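Local coordinates for protein xylose isomerase-like TIM barrel (Anabaena variabilis ATCC 29413, PDB 2QW5) that binds a zinc ion and D-xylose at the mouth of a TIM barrel and probably acts as a sugar or sugar-phosphate isomerase or epimerase, at residues A[10-16]-A[45-51]; A[85-90]-A[125-131]; A[216-222]-A[249-253]; A[245-249]-A[277-281]; A[254-258]-A[320-325]. All coordinates share one frame; numbering follows the deposited sequence. Where two conformers were deposited one is given.

Contact 1 of 5, residues A[10-16]-A[45-51]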
# COMPACT_ATOMS: atom_id res chain seq x y z
N ASP A 10 -20.12 32.89 20.06
CA ASP A 10 -20.45 31.50 20.43
C ASP A 10 -19.25 30.64 20.04
O ASP A 10 -18.70 30.79 18.94
CB ASP A 10 -21.68 30.99 19.66
CG ASP A 10 -22.98 31.53 20.21
OD1 ASP A 10 -23.01 32.09 21.31
OD2 ASP A 10 -24.01 31.36 19.53
N ILE A 11 -18.88 29.75 20.94
CA ILE A 11 -17.77 28.84 20.72
C ILE A 11 -18.35 27.44 20.68
O ILE A 11 -19.03 27.01 21.63
CB ILE A 11 -16.67 28.94 21.84
CG1 ILE A 11 -16.21 30.38 22.04
CG2 ILE A 11 -15.46 28.02 21.53
CD1 ILE A 11 -15.70 31.02 20.79
N TYR A 12 -18.09 26.73 19.58
CA TYR A 12 -18.53 25.34 19.40
C TYR A 12 -17.32 24.42 19.54
O TYR A 12 -16.20 24.90 19.57
CB TYR A 12 -19.10 25.14 18.00
CG TYR A 12 -20.44 25.79 17.67
CD1 TYR A 12 -21.02 26.81 18.46
CD2 TYR A 12 -21.08 25.48 16.45
CE1 TYR A 12 -22.25 27.42 18.07
CE2 TYR A 12 -22.27 26.08 16.09
CZ TYR A 12 -22.86 27.03 16.89
OH TYR A 12 -24.04 27.62 16.47
N ILE A 13 -17.55 23.13 19.67
CA ILE A 13 -16.48 22.13 19.62
C ILE A 13 -16.88 20.95 18.74
O ILE A 13 -18.03 20.53 18.74
CB ILE A 13 -16.04 21.68 21.01
CG1 ILE A 13 -14.81 20.77 20.92
CG2 ILE A 13 -17.24 21.07 21.78
CD1 ILE A 13 -14.08 20.56 22.27
N SER A 14 -15.92 20.44 17.96
CA SER A 14 -16.15 19.29 17.11
C SER A 14 -16.22 17.95 17.88
O SER A 14 -15.39 17.69 18.74
CB SER A 14 -15.01 19.12 16.12
OG SER A 14 -15.22 17.97 15.34
N PHE A 15 -17.15 17.09 17.47
CA PHE A 15 -17.24 15.70 17.98
C PHE A 15 -16.08 14.81 17.50
O PHE A 15 -16.02 13.67 17.92
CB PHE A 15 -18.63 15.04 17.78
CG PHE A 15 -19.42 14.97 19.05
CD1 PHE A 15 -19.70 16.14 19.76
CD2 PHE A 15 -19.85 13.74 19.55
CE1 PHE A 15 -20.41 16.10 20.96
CE2 PHE A 15 -20.56 13.67 20.78
CZ PHE A 15 -20.86 14.86 21.47
N PHE A 16 -15.17 15.31 16.63
CA PHE A 16 -13.90 14.58 16.34
C PHE A 16 -12.98 14.35 17.56
O PHE A 16 -11.96 13.65 17.45
CB PHE A 16 -13.12 15.29 15.24
CG PHE A 16 -13.78 15.25 13.88
CD1 PHE A 16 -14.55 14.16 13.46
CD2 PHE A 16 -13.55 16.27 12.98
CE1 PHE A 16 -15.06 14.09 12.18
CE2 PHE A 16 -14.10 16.21 11.70
CZ PHE A 16 -14.84 15.10 11.30
N TYR A 45 -19.14 25.86 26.06
CA TYR A 45 -19.47 25.54 24.66
C TYR A 45 -20.97 25.65 24.50
O TYR A 45 -21.72 25.15 25.35
CB TYR A 45 -18.96 24.15 24.26
CG TYR A 45 -17.45 24.07 24.14
CD1 TYR A 45 -16.80 24.63 23.03
CD2 TYR A 45 -16.66 23.41 25.11
CE1 TYR A 45 -15.43 24.58 22.91
CE2 TYR A 45 -15.28 23.33 24.99
CZ TYR A 45 -14.66 23.90 23.86
OH TYR A 45 -13.29 23.87 23.73
N SER A 46 -21.40 26.33 23.43
CA SER A 46 -22.80 26.56 23.09
C SER A 46 -23.30 25.80 21.84
O SER A 46 -24.50 25.82 21.51
CB SER A 46 -23.04 28.04 22.93
OG SER A 46 -22.31 28.51 21.84
N GLY A 47 -22.38 25.10 21.18
CA GLY A 47 -22.77 24.28 20.05
C GLY A 47 -21.72 23.23 19.70
O GLY A 47 -20.60 23.27 20.20
N PHE A 48 -22.12 22.30 18.84
CA PHE A 48 -21.26 21.11 18.52
C PHE A 48 -21.25 20.78 17.06
O PHE A 48 -22.26 20.98 16.43
CB PHE A 48 -21.76 19.93 19.35
CG PHE A 48 -21.75 20.24 20.81
CD1 PHE A 48 -20.60 20.05 21.57
CD2 PHE A 48 -22.83 20.87 21.39
CE1 PHE A 48 -20.56 20.43 22.93
CE2 PHE A 48 -22.80 21.29 22.74
CZ PHE A 48 -21.67 21.06 23.51
N GLU A 49 -20.11 20.34 16.50
CA GLU A 49 -20.06 19.93 15.10
C GLU A 49 -20.20 18.44 15.13
O GLU A 49 -19.41 17.75 15.76
CB GLU A 49 -18.75 20.22 14.35
CG GLU A 49 -18.10 21.53 14.54
CD GLU A 49 -17.01 21.76 13.46
OE1 GLU A 49 -16.45 20.78 12.86
OE2 GLU A 49 -16.72 22.93 13.22
N PHE A 50 -21.19 17.95 14.42
CA PHE A 50 -21.48 16.53 14.26
C PHE A 50 -21.03 16.08 12.89
O PHE A 50 -21.55 16.59 11.89
CB PHE A 50 -22.99 16.31 14.36
CG PHE A 50 -23.53 16.22 15.77
CD1 PHE A 50 -22.78 16.58 16.91
CD2 PHE A 50 -24.87 15.86 15.93
CE1 PHE A 50 -23.35 16.45 18.19
CE2 PHE A 50 -25.44 15.77 17.18
CZ PHE A 50 -24.69 16.07 18.31
N PRO A 51 -20.03 15.15 12.83
CA PRO A 51 -19.75 14.54 11.54
C PRO A 51 -20.91 13.64 11.14
O PRO A 51 -21.48 12.98 12.00
CB PRO A 51 -18.48 13.71 11.79
CG PRO A 51 -18.48 13.42 13.27
CD PRO A 51 -19.10 14.66 13.87
O HOH W 1 -20.13 29.67 23.44
O HOH W 2 -16.49 18.02 13.02

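Contact 2 of 5, residues A[85-90]-A[125-131]. With XLS (D-xylose), chain C.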
# COMPACT_ATOMS: atom_id res chain seq x y z
N SER A 85 -23.73 22.19 14.01
CA SER A 85 -23.23 22.31 12.63
C SER A 85 -22.83 20.87 12.22
O SER A 85 -22.63 20.00 13.06
CB SER A 85 -22.08 23.28 12.55
OG SER A 85 -20.98 22.85 13.33
N THR A 86 -22.75 20.61 10.92
CA THR A 86 -22.39 19.29 10.43
C THR A 86 -21.12 19.32 9.58
O THR A 86 -20.82 20.35 8.93
CB THR A 86 -23.51 18.63 9.61
OG1 THR A 86 -23.78 19.43 8.44
CG2 THR A 86 -24.72 18.46 10.40
N ASN A 87 -20.39 18.21 9.64
CA ASN A 87 -19.22 17.97 8.84
C ASN A 87 -19.57 16.80 7.88
O ASN A 87 -19.91 15.69 8.30
CB ASN A 87 -18.00 17.67 9.69
CG ASN A 87 -16.75 17.60 8.89
OD1 ASN A 87 -16.56 16.66 8.13
ND2 ASN A 87 -15.87 18.56 9.07
N VAL A 88 -19.48 17.09 6.60
CA VAL A 88 -19.87 16.19 5.55
C VAL A 88 -18.84 16.22 4.45
O VAL A 88 -18.40 17.29 4.07
CB VAL A 88 -21.27 16.57 4.94
CG1 VAL A 88 -21.56 15.73 3.74
CG2 VAL A 88 -22.40 16.37 5.99
N GLY A 89 -18.49 15.05 3.94
CA GLY A 89 -17.53 14.93 2.85
C GLY A 89 -18.03 14.14 1.68
O GLY A 89 -18.78 13.18 1.84
N ALA A 90 -17.62 14.56 0.48
CA ALA A 90 -17.83 13.78 -0.73
C ALA A 90 -16.94 12.54 -0.58
O ALA A 90 -15.92 12.57 0.13
CB ALA A 90 -17.43 14.58 -2.00
N ILE A 125 -25.46 25.37 9.27
CA ILE A 125 -24.15 25.29 8.64
C ILE A 125 -23.80 23.82 8.37
O ILE A 125 -23.77 23.01 9.32
CB ILE A 125 -23.05 25.91 9.51
CG1 ILE A 125 -23.28 27.42 9.75
CG2 ILE A 125 -21.69 25.74 8.85
CD1 ILE A 125 -22.36 28.00 10.81
N MSE A 126 -23.55 23.51 7.10
CA MSE A 126 -23.03 22.20 6.66
C MSE A 126 -21.69 22.53 6.02
O MSE A 126 -21.65 23.30 5.02
CB MSE A 126 -23.93 21.53 5.65
CG MSE A 126 -23.43 20.15 5.21
SE MSE A 126 -24.64 19.23 4.14
CE MSE A 126 -23.74 19.23 2.41
N MSE A 127 -20.62 21.94 6.55
CA MSE A 127 -19.26 22.22 6.06
C MSE A 127 -18.49 20.97 5.72
O MSE A 127 -18.85 19.89 6.16
CB MSE A 127 -18.45 22.97 7.13
CG MSE A 127 -18.36 22.19 8.47
SE MSE A 127 -16.67 22.40 9.18
CE MSE A 127 -15.52 21.47 7.92
N GLY A 128 -17.44 21.12 4.93
CA GLY A 128 -16.50 20.04 4.70
C GLY A 128 -16.04 19.94 3.28
O GLY A 128 -16.30 20.85 2.50
N PRO A 129 -15.30 18.86 2.95
CA PRO A 129 -14.75 18.60 1.64
C PRO A 129 -15.80 17.99 0.68
O PRO A 129 -15.70 16.81 0.28
CB PRO A 129 -13.59 17.65 1.95
CG PRO A 129 -14.09 16.88 3.15
CD PRO A 129 -14.91 17.80 3.92
N ILE A 130 -16.73 18.84 0.25
CA ILE A 130 -17.88 18.44 -0.55
C ILE A 130 -17.72 18.64 -2.10
O ILE A 130 -18.72 18.52 -2.82
CB ILE A 130 -19.19 19.09 -0.03
CG1 ILE A 130 -19.17 20.62 -0.12
CG2 ILE A 130 -19.47 18.62 1.48
CD1 ILE A 130 -20.49 21.28 0.18
N VAL A 131 -16.49 18.94 -2.56
CA VAL A 131 -16.19 19.11 -4.00
C VAL A 131 -15.41 17.89 -4.51
O VAL A 131 -15.90 17.11 -5.32
CB VAL A 131 -15.43 20.42 -4.23
CG1 VAL A 131 -15.17 20.64 -5.74
CG2 VAL A 131 -16.20 21.62 -3.61
C1 XLS C . -10.64 17.02 8.10
C2 XLS C . -11.93 16.82 7.30
C3 XLS C . -12.42 15.33 7.23
C4 XLS C . -13.92 15.16 7.30
O1 XLS C . -9.61 17.96 7.79
O2 XLS C . -12.95 17.73 7.72
O3 XLS C . -11.92 14.40 8.20
O4 XLS C . -14.50 16.01 6.34

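Contact 3 of 5, residues A[216-222]-A[249-253]. With ZN (zinc ion), chain D; XLS (D-xylose), chain C.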
# COMPACT_ATOMS: atom_id res chain seq x y z
N ASP A 216 -10.36 27.23 8.25
CA ASP A 216 -9.83 26.43 9.39
C ASP A 216 -8.36 26.87 9.50
O ASP A 216 -7.61 26.76 8.50
CB ASP A 216 -9.97 24.96 9.05
CG ASP A 216 -9.27 24.01 10.05
OD1 ASP A 216 -8.11 24.24 10.43
OD2 ASP A 216 -9.88 22.99 10.37
N SER A 217 -7.96 27.34 10.69
CA SER A 217 -6.61 27.86 10.92
C SER A 217 -5.48 26.85 10.67
O SER A 217 -4.43 27.24 10.16
CB SER A 217 -6.49 28.42 12.34
OG SER A 217 -6.72 27.40 13.33
N ALA A 218 -5.71 25.56 11.01
CA ALA A 218 -4.71 24.49 10.74
C ALA A 218 -4.41 24.38 9.24
O ALA A 218 -3.23 24.37 8.84
CB ALA A 218 -5.18 23.14 11.27
N HIS A 219 -5.47 24.34 8.42
CA HIS A 219 -5.30 24.29 6.94
C HIS A 219 -4.74 25.57 6.36
O HIS A 219 -3.91 25.49 5.42
CB HIS A 219 -6.58 23.88 6.21
CG HIS A 219 -7.13 22.58 6.68
ND1 HIS A 219 -6.35 21.45 6.80
CD2 HIS A 219 -8.37 22.23 7.05
CE1 HIS A 219 -7.10 20.46 7.27
NE2 HIS A 219 -8.34 20.89 7.38
N GLU A 220 -5.11 26.72 6.93
CA GLU A 220 -4.58 28.02 6.44
C GLU A 220 -3.07 28.13 6.68
O GLU A 220 -2.30 28.48 5.78
CB GLU A 220 -5.31 29.20 7.09
CG GLU A 220 -4.85 30.60 6.60
CD GLU A 220 -4.95 30.76 5.10
OE1 GLU A 220 -5.91 30.21 4.53
OE2 GLU A 220 -4.07 31.43 4.50
N ILE A 221 -2.63 27.74 7.87
CA ILE A 221 -1.22 27.79 8.22
C ILE A 221 -0.40 26.79 7.41
O ILE A 221 0.68 27.16 6.93
CB ILE A 221 -1.02 27.53 9.71
CG1 ILE A 221 -1.46 28.73 10.56
CG2 ILE A 221 0.52 27.34 10.02
CD1 ILE A 221 -2.53 29.79 9.99
N LEU A 222 -0.89 25.54 7.28
CA LEU A 222 -0.14 24.49 6.56
C LEU A 222 0.07 24.79 5.09
O LEU A 222 1.12 24.44 4.55
CB LEU A 222 -0.72 23.08 6.72
CG LEU A 222 -0.10 22.25 7.87
CD1 LEU A 222 -0.18 23.00 9.20
CD2 LEU A 222 -0.67 20.80 7.96
N SER A 249 -7.98 25.52 15.12
CA SER A 249 -7.37 24.20 15.24
C SER A 249 -5.88 24.38 15.10
O SER A 249 -5.44 25.08 14.17
CB SER A 249 -7.84 23.31 14.10
OG SER A 249 -7.46 21.97 14.32
N PRO A 250 -5.08 23.74 15.98
CA PRO A 250 -3.64 23.93 15.91
C PRO A 250 -3.06 23.15 14.72
O PRO A 250 -3.74 22.29 14.16
CB PRO A 250 -3.18 23.38 17.27
CG PRO A 250 -4.09 22.30 17.55
CD PRO A 250 -5.42 22.75 17.02
N PRO A 251 -1.82 23.46 14.29
CA PRO A 251 -1.23 22.71 13.15
C PRO A 251 -1.19 21.18 13.27
O PRO A 251 -1.41 20.49 12.28
CB PRO A 251 0.20 23.26 13.09
CG PRO A 251 0.02 24.69 13.55
CD PRO A 251 -0.92 24.54 14.73
N ASP A 252 -0.96 20.68 14.49
CA ASP A 252 -0.93 19.23 14.71
C ASP A 252 -2.31 18.61 14.96
O ASP A 252 -2.40 17.42 15.15
CB ASP A 252 0.08 18.84 15.80
CG ASP A 252 -0.49 18.87 17.22
OD1 ASP A 252 -1.50 19.56 17.47
OD2 ASP A 252 0.10 18.19 18.09
N ARG A 253 -3.35 19.45 15.00
CA ARG A 253 -4.77 19.12 15.19
C ARG A 253 -5.09 18.63 16.61
O ARG A 253 -6.19 18.20 16.80
CB ARG A 253 -5.33 18.13 14.17
CG ARG A 253 -4.86 18.26 12.74
CD ARG A 253 -4.91 19.61 12.13
NE ARG A 253 -6.21 20.25 12.09
CZ ARG A 253 -7.19 20.07 11.19
NH1 ARG A 253 -7.13 19.14 10.21
NH2 ARG A 253 -8.29 20.78 11.32
ZN ZN D . -11.51 21.51 9.72
C1 XLS C . -10.64 17.02 8.10
C2 XLS C . -11.93 16.82 7.30
C3 XLS C . -12.42 15.33 7.23
C4 XLS C . -13.92 15.16 7.30
O1 XLS C . -9.61 17.96 7.79
O2 XLS C . -12.95 17.73 7.72
O3 XLS C . -11.92 14.40 8.20
O4 XLS C . -14.50 16.01 6.34
O HOH W 3 -10.49 19.81 9.28

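Contact 4 of 5, residues A[245-249]-A[277-281]. With ZN (zinc ion), chain D.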
# COMPACT_ATOMS: atom_id res chain seq x y z
N TYR A 245 -18.27 30.28 7.93
CA TYR A 245 -17.86 29.57 9.15
C TYR A 245 -16.37 29.68 9.39
O TYR A 245 -15.62 29.91 8.46
CB TYR A 245 -18.24 28.11 8.97
CG TYR A 245 -18.31 27.23 10.21
CD1 TYR A 245 -19.08 27.56 11.32
CD2 TYR A 245 -17.70 25.98 10.20
CE1 TYR A 245 -19.22 26.66 12.42
CE2 TYR A 245 -17.83 25.09 11.29
CZ TYR A 245 -18.57 25.43 12.37
OH TYR A 245 -18.65 24.55 13.42
N VAL A 246 -15.94 29.48 10.64
CA VAL A 246 -14.53 29.62 11.03
C VAL A 246 -14.22 28.56 12.09
O VAL A 246 -15.01 28.40 13.03
CB VAL A 246 -14.22 31.02 11.62
CG1 VAL A 246 -12.80 31.08 12.20
CG2 VAL A 246 -14.35 32.10 10.56
N GLN A 247 -13.09 27.86 11.90
CA GLN A 247 -12.59 26.84 12.81
C GLN A 247 -11.19 27.19 13.33
O GLN A 247 -10.32 27.65 12.57
CB GLN A 247 -12.56 25.50 12.14
CG GLN A 247 -13.87 24.97 11.74
CD GLN A 247 -13.73 23.61 11.13
OE1 GLN A 247 -12.88 23.39 10.28
NE2 GLN A 247 -14.53 22.66 11.61
N VAL A 248 -10.98 27.01 14.64
CA VAL A 248 -9.68 27.21 15.27
C VAL A 248 -9.19 25.81 15.60
O VAL A 248 -9.89 25.01 16.26
CB VAL A 248 -9.69 28.17 16.50
CG1 VAL A 248 -9.90 29.61 15.99
CG2 VAL A 248 -10.73 27.74 17.54
N SER A 249 -7.98 25.52 15.12
CA SER A 249 -7.37 24.20 15.24
C SER A 249 -5.88 24.38 15.10
O SER A 249 -5.44 25.08 14.17
CB SER A 249 -7.84 23.31 14.10
OG SER A 249 -7.46 21.97 14.32
N PRO A 277 -20.43 31.63 14.64
CA PRO A 277 -19.77 30.84 15.66
C PRO A 277 -18.33 30.46 15.28
O PRO A 277 -18.06 30.28 14.09
CB PRO A 277 -20.65 29.59 15.74
CG PRO A 277 -21.27 29.47 14.42
CD PRO A 277 -21.46 30.86 13.92
N ILE A 278 -17.45 30.34 16.28
CA ILE A 278 -16.04 29.93 16.11
C ILE A 278 -15.94 28.51 16.66
O ILE A 278 -16.17 28.34 17.84
CB ILE A 278 -15.06 30.86 16.89
CG1 ILE A 278 -15.13 32.30 16.39
CG2 ILE A 278 -13.62 30.34 16.78
CD1 ILE A 278 -14.64 32.49 14.97
N ALA A 279 -15.63 27.51 15.82
CA ALA A 279 -15.56 26.11 16.28
C ALA A 279 -14.15 25.63 16.61
O ALA A 279 -13.25 25.83 15.85
CB ALA A 279 -16.16 25.19 15.28
N VAL A 280 -13.99 25.03 17.79
CA VAL A 280 -12.75 24.38 18.20
C VAL A 280 -12.78 23.00 17.53
O VAL A 280 -13.67 22.22 17.81
CB VAL A 280 -12.69 24.20 19.75
CG1 VAL A 280 -11.57 23.21 20.16
CG2 VAL A 280 -12.56 25.55 20.43
N GLU A 281 -11.83 22.73 16.62
CA GLU A 281 -11.78 21.44 15.94
C GLU A 281 -10.49 20.67 16.28
O GLU A 281 -9.44 20.91 15.70
CB GLU A 281 -11.93 21.59 14.45
CG GLU A 281 -12.26 20.23 13.80
CD GLU A 281 -12.39 20.31 12.33
OE1 GLU A 281 -11.45 20.90 11.74
OE2 GLU A 281 -13.37 19.76 11.78
ZN ZN D . -11.51 21.51 9.72
O HOH W 3 -10.49 19.81 9.28

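Contact 5 of 5, residues A[254-258]-A[320-325]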
# COMPACT_ATOMS: atom_id res chain seq x y z
N GLY A 254 -4.16 18.78 17.55
CA GLY A 254 -4.34 18.33 18.94
C GLY A 254 -4.63 19.47 19.92
O GLY A 254 -5.64 20.15 19.77
N ALA A 255 -3.72 19.69 20.88
CA ALA A 255 -3.90 20.68 21.95
C ALA A 255 -3.89 22.09 21.40
O ALA A 255 -2.92 22.51 20.80
CB ALA A 255 -2.83 20.53 23.01
N LEU A 256 -4.96 22.84 21.64
CA LEU A 256 -5.07 24.20 21.07
C LEU A 256 -4.27 25.26 21.87
O LEU A 256 -3.82 26.26 21.32
CB LEU A 256 -6.56 24.54 20.91
CG LEU A 256 -6.99 25.81 20.17
CD1 LEU A 256 -6.41 25.85 18.74
CD2 LEU A 256 -8.51 25.89 20.20
N HIS A 257 -4.02 24.99 23.15
CA HIS A 257 -3.35 25.95 24.01
C HIS A 257 -1.81 25.93 24.00
O HIS A 257 -1.20 26.83 24.58
CB HIS A 257 -3.86 25.83 25.46
CG HIS A 257 -3.55 24.53 26.11
ND1 HIS A 257 -4.02 23.33 25.64
CD2 HIS A 257 -2.86 24.25 27.25
CE1 HIS A 257 -3.62 22.36 26.44
NE2 HIS A 257 -2.92 22.89 27.42
N THR A 258 -1.20 24.91 23.36
CA THR A 258 0.25 24.83 23.23
C THR A 258 0.54 24.62 21.74
O THR A 258 0.65 23.48 21.25
CB THR A 258 0.80 23.72 24.08
OG1 THR A 258 0.15 22.51 23.68
CG2 THR A 258 0.50 23.99 25.53
N GLU A 320 -9.21 23.68 28.14
CA GLU A 320 -8.07 24.57 27.83
C GLU A 320 -8.25 25.23 26.48
O GLU A 320 -7.81 26.36 26.29
CB GLU A 320 -6.74 23.80 27.81
CG GLU A 320 -6.31 23.23 29.14
CD GLU A 320 -5.91 24.29 30.18
OE1 GLU A 320 -5.36 25.35 29.82
OE2 GLU A 320 -6.14 24.03 31.39
N ALA A 321 -8.88 24.50 25.55
CA ALA A 321 -9.13 25.01 24.16
C ALA A 321 -10.06 26.27 24.16
O ALA A 321 -9.77 27.28 23.51
CB ALA A 321 -9.71 23.88 23.28
N ILE A 322 -11.17 26.19 24.90
CA ILE A 322 -12.12 27.31 24.99
C ILE A 322 -11.47 28.46 25.76
O ILE A 322 -11.67 29.60 25.39
CB ILE A 322 -13.52 26.91 25.54
CG1 ILE A 322 -14.52 28.09 25.46
CG2 ILE A 322 -13.44 26.33 26.97
CD1 ILE A 322 -16.01 27.63 25.40
N LYS A 323 -10.71 28.16 26.83
CA LYS A 323 -10.02 29.17 27.63
C LYS A 323 -9.04 29.97 26.77
O LYS A 323 -9.11 31.21 26.75
CB LYS A 323 -9.36 28.56 28.87
CG LYS A 323 -10.38 28.13 29.96
CD LYS A 323 -9.70 27.30 31.07
CE LYS A 323 -10.63 26.89 32.24
NZ LYS A 323 -11.05 27.98 33.18
N VAL A 324 -8.19 29.28 26.00
CA VAL A 324 -7.25 29.99 25.10
C VAL A 324 -7.97 30.79 24.02
O VAL A 324 -7.60 31.93 23.77
CB VAL A 324 -6.09 29.08 24.52
CG1 VAL A 324 -6.60 28.06 23.47
CG2 VAL A 324 -5.02 29.96 23.90
N THR A 325 -8.99 30.21 23.38
CA THR A 325 -9.77 30.88 22.32
C THR A 325 -10.39 32.19 22.84
O THR A 325 -10.30 33.23 22.18
CB THR A 325 -10.87 29.95 21.73
OG1 THR A 325 -10.26 28.74 21.24
CG2 THR A 325 -11.67 30.65 20.61

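Contact 1 of 5, residues A[10-16]-A[45-51]
Over one face of the Tyr-45 ring sits Ile-13, its CB 3.8 Å from the ring centroid in a CH-pi contact. The carbonyl O of Ile-11 lies at the edge of the same ring. The Tyr-12 ring has CA of Gly-47 over one face, 3.7 Å from its centroid, and OG of Ser-46 at its edge. A side chain at Gly-47 would run into the Tyr-12 ring. Phe-15 takes the edge of Phe-50 against its face in a T-shaped pair, planes 68° apart, while CD1 of Phe-48 meets the Phe-15 edge. CE1 of Phe-16 rests on CB of Pro-51 at 3.5 Å. The contact is built on parallel strands 11-14 and 47-51 and their flanking residues, in the first beta-alpha-beta unit of the TIM barrel, with helix 27-42 packed on Ile-13 and Phe-48. The ladder runs from Ser-46 N to Ile-11 O, Ile-13 N to Gly-47 O, Glu-49 N to Ile-13 O and Phe-15 N to Glu-49 O. The Tyr-45 hydroxyl bonds to the carbonyl of Ala-318. Were Tyr-45 an alanine, Ile-13 would probably keep only Phe-48 as aromatic neighbour across the contact, and the Ala-318 carbonyl would lose this partner. On the barrel interior, one water, 2.8 Å from Glu-49 OE1, joins that oxygen to Ser-14 OG. Tyr-245 OH and Gln-247 NE2 hold Glu-49 OE2. A chi1 of 177° swings Ser-14 OG to where Phe-16 N donates to it, an ST turn.

Contact 2 of 5, residues A[85-90]-A[125-131]
Backbone hydrogen bonds join Thr-86 N to Ile-125 O, Met-127 N to Thr-86 O and Val-88 N to Met-127 O. They pair parallel strands 83-87 and 125-128 of the barrel, linked through helix 101-120. Beyond the strands, Ala-90 N reaches Pro-129 O at 3.0 Å, from above the carbonyl plane. Gly-128 has backbone angles suited to glycine, and a CB there would strike Val-88 O.

Among the apolar contacts, CG2 of Val-88 meets CG of selenomethionine Met-126 at 4.0 Å on the helix-facing side. CG2 of Ile-130 lies against Val-88, nearest its carbonyl O. On the barrel interior, Met-127 bends at chi2 and chi3 to bring CE against ND2 of Asn-87. CD of Pro-129 packs 3.0 Å from O4 of D-xylose.

Polar contacts to the sugar come from Asn-87. With CG anti to the backbone N (chi1 -172°), the amide turns its O and N ends to the sugar. Its OD1 accepts from O4 at 2.8 Å, and its ND2 gives a weak bond to O2 at 3.3 Å. A leucine in place of Asn-87 would probably leave O4 without this acceptor and O2 without its weak donor. One firm and one weak bond from a single amide thus hold two sugar oxygens, and would probably limit the amide's rotation.

Contact 3 of 5, residues A[216-222]-A[249-253]
Ala-218 lays its CB over one face of the Arg-253 guanidinium, 3.2 Å from NE. The arginine bends at chi2 and chi3 (-49° and -59°), which folds its head back over the helix start. Its NE donates to OG of Ser-249 at 3.1 Å, close to the guanidinium plane. That OG in turn donates to the Glu-281 carbonyl. NH2 lies 2.9 Å from OD2 of Asp-216, but the carboxylate and guanidinium planes stand 74° apart. The salt bridge with OD1 of Asp-216 rests on charge alone, since no N-H points at that oxygen. NH1 comes 3.2 Å from CE1 of His-219, and the two side chains cross at about a right angle.

Asp-216 does two jobs. Its OD1 caps helix 217-223 through weak bonds from Ala-218 N and His-219 N, and its OD2 binds zinc at 2.3 Å. Glu-183, Gln-247 and Glu-281 also bind the metal. Ser-217 OG donates to the carbonyl O of Ser-249 at 2.8 Å, tying the helix to the loop. Farther along, CD1 of Leu-222 packs on CB of Pro-251, beside Leu-222 of a second subunit.

His-219 NE2 donates to O1 of D-xylose, which lies in the plane of its ring. A zinc-bound water donates to the same O1 and accepts from Arg-253 NH2. The positive guanidinium beside the zinc ligands would probably offset part of their negative charge, while the water couples metal, arginine and sugar.

Contact 4 of 5, residues A[245-249]-A[277-281]
Gln-247 and Glu-281 meet at the zinc ion. OE1 of Gln-247 binds it at 2.4 Å, OE1 of Glu-281 at 2.1 Å. Both chains run extended beyond CG, and their amide and carboxylate planes are 61° apart. Asp-216, Glu-183 and a water complete the site. Gln-247 NE2 donates to Glu-49, a second-shell residue that probably steadies the amide with its oxygen toward the metal.

Backbone hydrogen bonds run from Ala-279 N to Val-246 O, Val-248 N to Ala-279 O and Glu-281 N to Val-248 O. They pair parallel strands 243-248 and 278-280, the last beta-alpha-beta unit of the TIM barrel, connected by helix 263-273. Ser-249 OG is 2.6 Å from the Glu-281 carbonyl O that accepts its proton.

Apolar packing covers the outward face, where CG2 of Val-248 meets CG2 of Val-280 at 4.1 Å. Inside the barrel, CZ of Tyr-245 approaches CB of Ala-279 at 3.8 Å. The Tyr-245 hydroxyl bonds to Glu-49 and Ser-85.

Contact 5 of 5, residues A[254-258]-A[320-325]
The loop after strand 243-248 of the TIM barrel packs here on the C-terminal helix 314-332. Leu-256 and His-257 of the loop meet Glu-320, Ala-321, Val-324 and Thr-325 on one side of the helix. No hydrogen bond crosses the contact, so side-chain packing carries it.

Leu-256 points toward the helix. Its CD2 touches CB of Ala-321 at 3.9 Å and comes within 3.5 Å of OG1 of Thr-325. Its CG meets CG1 of Val-324 at 4.0 Å. A chi1 of -172° carries the branched end of Leu-256 toward the strands behind, where Val-248 and Val-280 also touch it. Trp-263 of helix 263-273 packs against Leu-256, Val-324 and Thr-325.

His-257 is less deeply buried. CB of Glu-320 sits over the centre of its ring, 3.6 Å from the centroid and 13° off the normal, a CH-pi contact. CG2 of Thr-258 lies over the opposite ring face, toward the rim. The Glu-320 chain bends at chi2 (-68°), and its CG lies nearest NE2 of the ring. CB of His-257 also rests against CB of Val-324.

Within the helix, Thr-325 OG1 donates to the carbonyl O of Ala-321 at 2.7 Å. Thr-325 N bonds to that same oxygen from the opposite face of its plane.

Contacts 1, 2 and 4 each join neighbouring strands of one closed eight-stranded parallel barrel. Strand 47-51 of contact 1 lies beside strand 83-87 of contact 2. Strand 278-280 of contact 4 closes the ring against strand 11-14, and the centres of contacts 1 and 4 are about 8 Å apart. Contacts 1 and 2 come first along the chain, in series. Contact 3 follows and shares Ser-249 and the zinc ion with contact 4, centres about 11 Å apart. Contacts 2 and 3 touch the same D-xylose from centres about 17 Å apart. The segments of contacts 4 and 5 alternate. Contact 5 lies outside the barrel, at the C-terminal helix. Zinc and sugar are thus held by several strands and the segments after them.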